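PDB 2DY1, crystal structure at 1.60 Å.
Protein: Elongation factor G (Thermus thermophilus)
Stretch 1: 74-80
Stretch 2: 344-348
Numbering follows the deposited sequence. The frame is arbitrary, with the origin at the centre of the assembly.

Stretch 1 (74-80) HRVFLLD
Stretch 2 344-348: AGFVL

Stretch 1 is a β-strand from His74 to Asp80, with phi -87 to -127° and psi 101 to 155°. Stretch 2 is loop from Ala344 (-55/136) to Phe346 and strand at Val347 and Leu348. The chains run in broadly the same sense but obliquely. No hydrogen bond joins them. Stretch 1 side chains pack against both backbone and side chains of stretch 2, burying 277 Å², both sides summed. The nearest CA atoms are Phe77 CA and Phe346 CA, 6.5 Å apart.

His74 (chi1 m) makes no contact. Arg75 points its CA-to-CB bond toward stretch 2. Its chi1 is m, chi2 and chi3 are t, and chi4 is 69°. This extended chain brings Arg75 NE to 3.7 Å from Phe346 CZ, a van der Waals contact oblique to the ring. Val76 (chi1 t) points away, consistent with strand alternation.

Phe77 is the centre of the contact. It has phi/psi -90/106, chi1 -72° (m) and chi2 83°, and points toward stretch 2. Phe346 CA lies over one ring face, 3.8 Å from the centroid of the Phe77 ring and 13° off the normal, a CH-pi contact. Val347 N also lies over the ring, 3.7 Å from Phe77 CD2. Phe77 CD1 is 3.3 Å from Gly345 O, a close contact oblique to the ring. At Gly345 (110/-26) a CB would jam against the preceding carbonyl oxygen.

Phe346 (-66/152, chi1 -90°, chi2 56°) points away overall, yet its ring meets that of Phe77 as an oblique aromatic pair, centroids 4.6 Å apart, planes at 43°. Phe77 CZ reaches 3.5 Å from Phe346 CG.

Leu78 (chi1 t, chi2 p) points away. Leu79 (chi1 m, chi2 t) starts sideways, but its end comes nearer. Leu79 CD2 is 4.2 Å from Val347 CG2, an apolar contact. Val347 (-119/129, chi1 t) points toward stretch 1; Leu348 (-114/151, chi1 m, chi2 t) points away. Asp80 (chi1 t) is out of reach.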

# COMPACT_ATOMS: atom_id res chain seq x y z
N HIS A 74 32.65 2.72 7.01
CA HIS A 74 31.48 1.84 7.01
C HIS A 74 30.36 2.53 6.23
O HIS A 74 30.34 3.75 6.13
CB HIS A 74 31.00 1.59 8.43
CG HIS A 74 32.09 1.14 9.36
ND1 HIS A 74 32.79 -0.03 9.18
CD2 HIS A 74 32.61 1.73 10.46
CE1 HIS A 74 33.70 -0.15 10.12
NE2 HIS A 74 33.62 0.90 10.91
N ARG A 75 29.44 1.75 5.68
CA ARG A 75 28.35 2.31 4.91
C ARG A 75 27.00 1.83 5.41
O ARG A 75 26.81 0.64 5.70
CB ARG A 75 28.49 1.92 3.43
CG ARG A 75 29.66 2.60 2.73
CD ARG A 75 29.79 2.07 1.31
NE ARG A 75 30.70 2.85 0.48
CZ ARG A 75 32.02 2.92 0.63
NH1 ARG A 75 32.61 2.23 1.60
NH2 ARG A 75 32.74 3.67 -0.19
N VAL A 76 26.07 2.76 5.57
CA VAL A 76 24.73 2.38 5.95
C VAL A 76 23.83 2.97 4.88
O VAL A 76 23.79 4.19 4.73
CB VAL A 76 24.33 2.93 7.33
CG1 VAL A 76 22.86 2.64 7.60
CG2 VAL A 76 25.22 2.29 8.40
N PHE A 77 23.17 2.10 4.12
CA PHE A 77 22.24 2.60 3.10
C PHE A 77 20.92 2.69 3.83
O PHE A 77 20.27 1.68 4.08
CB PHE A 77 22.19 1.66 1.90
CG PHE A 77 23.45 1.71 1.07
CD1 PHE A 77 24.56 0.97 1.44
CD2 PHE A 77 23.55 2.58 -0.02
CE1 PHE A 77 25.78 1.09 0.76
CE2 PHE A 77 24.77 2.71 -0.71
CZ PHE A 77 25.88 1.97 -0.32
N LEU A 78 20.52 3.93 4.15
CA LEU A 78 19.30 4.18 4.91
C LEU A 78 18.18 4.58 3.97
O LEU A 78 18.33 5.49 3.17
CB LEU A 78 19.56 5.32 5.92
CG LEU A 78 18.45 5.64 6.93
CD1 LEU A 78 18.25 4.45 7.89
CD2 LEU A 78 18.84 6.91 7.72
N LEU A 79 17.05 3.88 4.08
CA LEU A 79 15.90 4.19 3.21
C LEU A 79 14.89 4.94 4.07
O LEU A 79 14.27 4.35 4.96
CB LEU A 79 15.31 2.89 2.67
CG LEU A 79 16.37 1.95 2.07
CD1 LEU A 79 15.70 0.70 1.51
CD2 LEU A 79 17.14 2.67 0.97
N ASP A 80 14.72 6.24 3.79
CA ASP A 80 13.81 7.11 4.57
C ASP A 80 12.44 6.96 3.92
O ASP A 80 12.15 7.53 2.87
CB ASP A 80 14.34 8.56 4.51
CG ASP A 80 13.44 9.55 5.22
OD1 ASP A 80 12.66 9.11 6.06
OD2 ASP A 80 13.54 10.78 4.92
N ALA A 344 27.35 -6.20 -1.66
CA ALA A 344 26.03 -6.52 -1.11
C ALA A 344 25.70 -5.49 -0.03
O ALA A 344 26.55 -5.15 0.81
CB ALA A 344 26.03 -7.94 -0.51
N GLY A 345 24.46 -5.00 -0.06
CA GLY A 345 24.02 -3.97 0.88
C GLY A 345 23.81 -2.65 0.14
O GLY A 345 23.04 -1.80 0.58
N PHE A 346 24.52 -2.47 -0.97
CA PHE A 346 24.36 -1.25 -1.75
C PHE A 346 22.97 -1.16 -2.36
O PHE A 346 22.30 -2.17 -2.63
CB PHE A 346 25.34 -1.22 -2.94
CG PHE A 346 26.66 -0.57 -2.64
CD1 PHE A 346 27.45 -1.02 -1.59
CD2 PHE A 346 27.11 0.51 -3.41
CE1 PHE A 346 28.67 -0.42 -1.31
CE2 PHE A 346 28.33 1.13 -3.14
CZ PHE A 346 29.12 0.66 -2.09
N VAL A 347 22.55 0.09 -2.56
CA VAL A 347 21.34 0.38 -3.29
C VAL A 347 21.88 1.20 -4.45
O VAL A 347 22.67 2.12 -4.27
CB VAL A 347 20.35 1.23 -2.48
CG1 VAL A 347 19.26 1.77 -3.41
CG2 VAL A 347 19.72 0.34 -1.39
N LEU A 348 21.50 0.80 -5.66
CA LEU A 348 21.95 1.50 -6.85
C LEU A 348 20.80 2.18 -7.56
O LEU A 348 19.66 1.72 -7.49
CB LEU A 348 22.57 0.50 -7.83
CG LEU A 348 23.81 -0.25 -7.33
CD1 LEU A 348 24.22 -1.26 -8.39
CD2 LEU A 348 24.94 0.71 -7.06